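PDB 2O0M: transcriptional regulator, SorC family from Enterococcus faecalis, which probably regulates transcription by binding DNA, its activity likely controlled by a bound carbohydrate. Local coordinates for residues G128-L131 against T132-N136; V229-L232 against I233-A236; N322-K325 against Q326-L329. All coordinates share one frame; numbering follows the deposited sequence.

Interaction 1: G128-L131 against T132-N136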
loop_
_atom_site.group_PDB
_atom_site.type_symbol
_atom_site.label_atom_id
_atom_site.label_comp_id
_atom_site.label_asym_id
_atom_site.label_seq_id
_atom_site.Cartn_x
_atom_site.Cartn_y
_atom_site.Cartn_z
ATOM N N GLY A 128 -3.336 11.609 5.413
ATOM C CA GLY A 128 -1.953 11.919 5.792
ATOM C C GLY A 128 -1.812 12.195 7.275
ATOM O O GLY A 128 -0.932 11.669 7.938
ATOM N N ASP A 129 -2.682 13.044 7.801
ATOM C CA ASP A 129 -2.712 13.331 9.238
ATOM C C ASP A 129 -2.914 12.056 10.048
ATOM O O ASP A 129 -2.215 11.811 11.038
ATOM C CB ASP A 129 -3.847 14.316 9.573
ATOM C CG ASP A 129 -3.493 15.760 9.276
ATOM O OD1 ASP A 129 -2.332 16.060 8.932
ATOM O OD2 ASP A 129 -4.397 16.612 9.409
ATOM N N VAL A 130 -3.869 11.240 9.616
ATOM C CA VAL A 130 -4.230 10.029 10.347
ATOM C C VAL A 130 -3.075 9.039 10.291
ATOM O O VAL A 130 -2.724 8.420 11.305
ATOM C CB VAL A 130 -5.534 9.389 9.791
ATOM C CG1 VAL A 130 -5.826 8.057 10.470
ATOM C CG2 VAL A 130 -6.727 10.344 9.989
ATOM N N LEU A 131 -2.457 8.884 9.120
ATOM C CA LEU A 131 -1.312 7.978 9.049
ATOM C C LEU A 131 -0.181 8.467 9.947
ATOM O O LEU A 131 0.471 7.673 10.631
ATOM C CB LEU A 131 -0.801 7.778 7.619
ATOM C CG LEU A 131 0.362 6.783 7.492
ATOM C CD1 LEU A 131 -0.072 5.416 7.977
ATOM C CD2 LEU A 131 0.876 6.718 6.059
ATOM N N THR A 132 0.064 9.777 9.945
ATOM C CA THR A 132 1.110 10.332 10.801
ATOM C C THR A 132 0.844 9.976 12.273
ATOM O O THR A 132 1.716 9.461 12.971
ATOM C CB THR A 132 1.238 11.842 10.594
ATOM O OG1 THR A 132 1.571 12.087 9.228
ATOM C CG2 THR A 132 2.338 12.428 11.470
ATOM N N ASN A 133 -0.370 10.227 12.737
ATOM C CA ASN A 133 -0.720 9.941 14.127
ATOM C C ASN A 133 -0.624 8.453 14.441
ATOM O O ASN A 133 -0.141 8.058 15.510
ATOM C CB ASN A 133 -2.111 10.491 14.429
ATOM C CG ASN A 133 -2.149 12.008 14.375
ATOM O OD1 ASN A 133 -1.130 12.681 14.607
ATOM N ND2 ASN A 133 -3.314 12.560 14.071
ATOM N N THR A 134 -1.032 7.638 13.474
ATOM C CA THR A 134 -1.032 6.192 13.615
ATOM C C THR A 134 0.398 5.650 13.717
ATOM O O THR A 134 0.710 4.882 14.621
ATOM C CB THR A 134 -1.774 5.544 12.432
ATOM O OG1 THR A 134 -3.162 5.919 12.480
ATOM C CG2 THR A 134 -1.657 4.029 12.461
ATOM N N LEU A 135 1.270 6.057 12.797
ATOM C CA LEU A 135 2.673 5.643 12.860
ATOM C C LEU A 135 3.405 6.242 14.067
ATOM O O LEU A 135 4.302 5.611 14.609
ATOM C CB LEU A 135 3.408 5.981 11.564
ATOM C CG LEU A 135 2.878 5.276 10.299
ATOM C CD1 LEU A 135 3.732 5.643 9.135
ATOM C CD2 LEU A 135 2.807 3.755 10.454
ATOM N N ASN A 136 3.029 7.438 14.501
ATOM C CA ASN A 136 3.657 8.008 15.690
ATOM C C ASN A 136 3.378 7.134 16.905
ATOM O O ASN A 136 4.257 6.898 17.740
ATOM C CB ASN A 136 3.132 9.415 15.938
ATOM C CG ASN A 136 3.759 10.058 17.156
ATOM O OD1 ASN A 136 4.963 9.955 17.365
ATOM N ND2 ASN A 136 2.944 10.715 17.970
HETATM O O HOH W 1 -1.300 14.230 12.413
#
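With OG1 beside the backbone N and anti to the carbonyl carbon (chi1 -60° in Thr132, -65° in Thr134), both threonines turn their hydroxyls back on the preceding turn of helix 122-138, toward Gly128 and Val130. Thr132 OG1 donates to Gly128 O at 2.8 Å, and Thr134 OG1 donates to Val130 O, also at 2.8 Å. Each of these carbonyl oxygens also takes the ordinary i to i+4 amide bond, from Thr132 N and Thr134 N respectively, and in each pair hydroxyl and amide arrive from opposite faces of the carbonyl plane. Thr134 OG1 stands well above that plane, 41° out of it. On the solvent side a water molecule links two turns, giving one hydrogen to Asp129 O at 2.9 Å and the other to Asn133 OD1 at 2.7 Å. Leu131 and Leu135 supply the apolar contact on the buried side: they meet obliquely, Leu131 CD1 lying 3.8 Å from Leu135 CG, and they reach Val240 and Cys238 of strand 238-245, respectively. Val130 and Thr134 rest on Ile111 of strand 109-113, while Thr132 OG1 has a second partner in Gly162 N. The chemistry is that of an amphipathic helix on a sheet: the threonine hydroxyls, one of them buried, are satisfied by the helix's own carbonyls, so the threonine side chains can face Met161, Ile111 and Trp328 with their hydroxyls already bonded.

Interaction 2: V229-L232 against I233-A236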
loop_
_atom_site.group_PDB
_atom_site.type_symbol
_atom_site.label_atom_id
_atom_site.label_comp_id
_atom_site.label_asym_id
_atom_site.label_seq_id
_atom_site.Cartn_x
_atom_site.Cartn_y
_atom_site.Cartn_z
ATOM N N VAL A 229 19.019 -3.195 -0.899
ATOM C CA VAL A 229 17.669 -2.648 -0.747
ATOM C C VAL A 229 16.615 -3.758 -0.627
ATOM O O VAL A 229 15.708 -3.653 0.204
ATOM C CB VAL A 229 17.319 -1.623 -1.846
ATOM C CG1 VAL A 229 15.877 -1.107 -1.669
ATOM C CG2 VAL A 229 18.298 -0.456 -1.794
ATOM N N LEU A 230 16.737 -4.824 -1.421
ATOM C CA LEU A 230 15.825 -5.971 -1.301
ATOM C C LEU A 230 15.894 -6.577 0.101
ATOM O O LEU A 230 14.879 -6.982 0.658
ATOM C CB LEU A 230 16.095 -7.034 -2.374
ATOM C CG LEU A 230 15.738 -6.628 -3.810
ATOM C CD1 LEU A 230 16.265 -7.676 -4.781
ATOM C CD2 LEU A 230 14.225 -6.415 -3.993
ATOM N N THR A 231 17.087 -6.601 0.686
ATOM C CA THR A 231 17.242 -7.109 2.045
ATOM C C THR A 231 16.569 -6.181 3.059
ATOM O O THR A 231 15.870 -6.654 3.954
ATOM C CB THR A 231 18.732 -7.342 2.378
ATOM O OG1 THR A 231 19.242 -8.337 1.485
ATOM C CG2 THR A 231 18.923 -7.822 3.811
ATOM N N LEU A 232 16.756 -4.871 2.904
ATOM C CA LEU A 232 16.084 -3.888 3.760
ATOM C C LEU A 232 14.577 -4.102 3.708
ATOM O O LEU A 232 13.900 -4.132 4.742
ATOM C CB LEU A 232 16.425 -2.453 3.345
ATOM C CG LEU A 232 17.829 -1.961 3.726
ATOM C CD1 LEU A 232 18.205 -0.709 2.943
ATOM C CD2 LEU A 232 17.918 -1.704 5.221
ATOM N N ILE A 233 14.052 -4.268 2.497
ATOM C CA ILE A 233 12.616 -4.490 2.320
ATOM C C ILE A 233 12.179 -5.755 3.046
ATOM O O ILE A 233 11.160 -5.760 3.719
ATOM C CB ILE A 233 12.223 -4.586 0.825
ATOM C CG1 ILE A 233 12.404 -3.224 0.157
ATOM C CG2 ILE A 233 10.777 -5.087 0.670
ATOM C CD1 ILE A 233 12.519 -3.320 -1.344
ATOM N N SER A 234 12.961 -6.829 2.920
ATOM C CA SER A 234 12.628 -8.102 3.578
ATOM C C SER A 234 12.553 -7.997 5.106
ATOM O O SER A 234 11.855 -8.794 5.741
ATOM C CB SER A 234 13.633 -9.194 3.198
ATOM O OG SER A 234 14.854 -9.009 3.889
ATOM N N HIS A 235 13.248 -7.027 5.688
ATOM C CA HIS A 235 13.254 -6.840 7.138
ATOM C C HIS A 235 12.352 -5.703 7.603
ATOM O O HIS A 235 12.424 -5.289 8.757
ATOM C CB HIS A 235 14.679 -6.608 7.635
ATOM C CG HIS A 235 15.569 -7.791 7.442
ATOM N ND1 HIS A 235 15.324 -9.006 8.041
ATOM C CD2 HIS A 235 16.692 -7.953 6.703
ATOM C CE1 HIS A 235 16.266 -9.864 7.687
ATOM N NE2 HIS A 235 17.107 -9.249 6.875
ATOM N N ALA A 236 11.476 -5.210 6.730
ATOM C CA ALA A 236 10.565 -4.136 7.119
ATOM C C ALA A 236 9.725 -4.566 8.325
ATOM O O ALA A 236 9.248 -5.687 8.377
ATOM C CB ALA A 236 9.661 -3.778 5.976
#
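Val229 and Ile233 form the close-packed side of this last turn of helix 224-234, where an aliphatic chain lies along the backbone one turn before it. Ile233 CG1, anti to the carbonyl carbon (chi1 -68°), comes within 3.3 Å of Val229 O, and Ile233 CD1 meets Val229 CG1 at 4.0 Å. Leu230 stands farther off: its CD2 is 4.4 Å from Ile233 CD1. The other side is exposed and polar. Ser234 OG, folded between its own backbone N and carbonyl carbon (chi1 76°), donates to Thr231 O in a short bond of 2.6 Å. Thr231 O also receives a weak bond from His235 N, and His235 CD2 lies 3.1 Å from it. Thr231 and His235 run alongside each other, pointing the same way, with Thr231 CG2 3.7 Å from His235 CD2. Ser234 OG also sits over one face of the imidazole, toward its rim. Thr231 OG1 hydrogen-bonds to Gln227 O, one turn earlier. His235 is the first residue to leave helical angles, and His235 N bonds to Leu232 O at 3.1 Å from well above the carbonyl plane, as the helix unwinds. Beneath this end the helix lies against the sheet: Leu232 touches Leu172 and Ile233 touches Val174, both on strand 169-175, Ala236 packs on Thr145 and Ala147 of strand 142-148, and Val229 and Leu230 meet the loop residue Leu206.

Interaction 3: N322-K325 against Q326-L329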
loop_
_atom_site.group_PDB
_atom_site.type_symbol
_atom_site.label_atom_id
_atom_site.label_comp_id
_atom_site.label_asym_id
_atom_site.label_seq_id
_atom_site.Cartn_x
_atom_site.Cartn_y
_atom_site.Cartn_z
ATOM N N ASN A 322 -8.644 -11.569 3.255
ATOM C CA ASN A 322 -7.444 -12.306 3.653
ATOM C C ASN A 322 -6.282 -11.432 4.156
ATOM O O ASN A 322 -5.160 -11.919 4.265
ATOM C CB ASN A 322 -6.970 -13.194 2.488
ATOM C CG ASN A 322 -6.207 -12.416 1.386
ATOM O OD1 ASN A 322 -6.122 -11.170 1.385
ATOM N ND2 ASN A 322 -5.655 -13.171 0.432
ATOM N N ALA A 323 -6.541 -10.155 4.453
ATOM C CA ALA A 323 -5.528 -9.262 5.019
ATOM C C ALA A 323 -5.105 -9.761 6.408
ATOM O O ALA A 323 -5.906 -10.399 7.093
ATOM C CB ALA A 323 -6.055 -7.849 5.128
ATOM N N PRO A 324 -3.853 -9.460 6.830
ATOM C CA PRO A 324 -3.414 -9.875 8.160
ATOM C C PRO A 324 -4.329 -9.284 9.213
ATOM O O PRO A 324 -4.756 -8.142 9.076
ATOM C CB PRO A 324 -2.023 -9.253 8.288
ATOM C CG PRO A 324 -1.564 -9.126 6.887
ATOM C CD PRO A 324 -2.778 -8.748 6.116
ATOM N N LYS A 325 -4.627 -10.052 10.252
ATOM C CA LYS A 325 -5.608 -9.604 11.230
ATOM C C LYS A 325 -5.154 -8.387 12.016
ATOM O O LYS A 325 -5.979 -7.662 12.562
ATOM C CB LYS A 325 -6.022 -10.756 12.161
ATOM C CG LYS A 325 -6.753 -11.890 11.449
ATOM C CD LYS A 325 -7.740 -11.374 10.408
ATOM C CE LYS A 325 -8.767 -12.373 10.038
ATOM N NZ LYS A 325 -9.812 -11.718 9.222
ATOM N N GLN A 326 -3.849 -8.136 12.050
ATOM C CA GLN A 326 -3.318 -6.955 12.739
ATOM C C GLN A 326 -3.458 -5.662 11.926
ATOM O O GLN A 326 -3.104 -4.597 12.424
ATOM C CB GLN A 326 -1.847 -7.141 13.127
ATOM C CG GLN A 326 -0.848 -7.171 11.963
ATOM C CD GLN A 326 -0.573 -8.565 11.451
ATOM O OE1 GLN A 326 -1.451 -9.429 11.484
ATOM N NE2 GLN A 326 0.652 -8.802 10.973
ATOM N N THR A 327 -3.965 -5.765 10.701
ATOM C CA THR A 327 -4.099 -4.609 9.794
ATOM C C THR A 327 -4.914 -3.478 10.449
ATOM O O THR A 327 -5.929 -3.728 11.097
ATOM C CB THR A 327 -4.754 -5.012 8.445
ATOM O OG1 THR A 327 -3.926 -5.975 7.768
ATOM C CG2 THR A 327 -4.947 -3.809 7.521
ATOM N N TRP A 328 -4.433 -2.248 10.298
ATOM C CA TRP A 328 -5.221 -1.051 10.581
ATOM C C TRP A 328 -5.737 -0.569 9.230
ATOM O O TRP A 328 -4.951 -0.393 8.295
ATOM C CB TRP A 328 -4.357 0.055 11.193
ATOM C CG TRP A 328 -3.956 -0.140 12.617
ATOM C CD1 TRP A 328 -3.360 -1.237 13.159
ATOM C CD2 TRP A 328 -4.059 0.823 13.672
ATOM N NE1 TRP A 328 -3.120 -1.031 14.504
ATOM C CE2 TRP A 328 -3.541 0.226 14.837
ATOM C CE3 TRP A 328 -4.562 2.124 13.748
ATOM C CZ2 TRP A 328 -3.499 0.887 16.057
ATOM C CZ3 TRP A 328 -4.517 2.781 14.973
ATOM C CH2 TRP A 328 -3.993 2.158 16.103
ATOM N N LEU A 329 -7.045 -0.349 9.121
ATOM C CA LEU A 329 -7.627 0.177 7.887
ATOM C C LEU A 329 -7.996 1.638 8.100
ATOM O O LEU A 329 -8.832 1.949 8.950
ATOM C CB LEU A 329 -8.863 -0.618 7.467
ATOM C CG LEU A 329 -9.652 -0.064 6.272
ATOM C CD1 LEU A 329 -8.808 -0.042 5.003
ATOM C CD2 LEU A 329 -10.921 -0.860 6.046
#
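A type I beta turn, Pro324 to Thr327, closes the loop between helix 313-320 and strand 328-332, and its two ends meet through Pro324 and Thr327. The defining backbone bond runs from Thr327 N to Pro324 O at 3.0 Å, with the amide standing well above the carbonyl plane. Thr327 OG1 adds a shorter bond to Pro324 O, 2.7 Å long and tilted only 17° from that plane. Backbone and side chain of one residue thus grip a single carbonyl, which would restrict rotation of the threonine about chi1. That torsion, -62°, sets Thr327 OG1 beside the backbone N and anti to the carbonyl carbon, over the start of the turn, where Pro324 CD lies 3.4 Å and Ala323 CB 3.9 Å from Thr327 OG1. The hydroxyl therefore rests against the proline ring while its proton is spent on the proline carbonyl.

Gln326 occupies the third position of the turn. Its CG lies between the backbone N and the carbonyl carbon (chi1 69°), and a bend at chi2 swings the amide back over Pro324, so that Gln326 OE1 comes to 3.3 Å from Pro324 CB. The NE2 end is fixed from outside the turn, bonding to Ile300 O and Gln298 O. Lys325, at the second position, turns its CB away from the rest of the turn, and its NZ hydrogen-bonds to Phe105 O.

Pro324 also packs on Leu297 and Gln298, and Thr327 on Val303 and Ala305 of strand 302-306. Immediately afterwards the backbone pairs with both neighbouring strands, Trp328 with Val303 and Ala305, Leu329 with Arg109 and Ile111. The order helix, loop, strand, with strand 328-332 lying parallel between 109-113 and 302-306, is as in Rossmann-like alpha/beta folds, consistent with the family's sugar-binding domain.

How the interactions relate
Along the chain the three contacts follow in series, from 128-136 through 229-236 to 322-329, all within the range assigned to the putative sugar-binding domain, two packing on one mixed sheet and the third leading into it. Interaction 1 lies within helix 122-138, interaction 2 at the end of helix 224-234, and interaction 3 at the entry to strand 328-332. Centres of interactions 1 and 3 are about 17 Å apart, yet they touch: Thr134 CG2 packs on Trp328 CE3 at 3.7 Å. Interaction 2 stands apart, its centre about 23 Å from that of interaction 1 and 21 Å from that of interaction 3. Interaction 1 touches strand 238-245 and interaction 2 its parallel neighbour 142-148, so the sheet links them in one domain core.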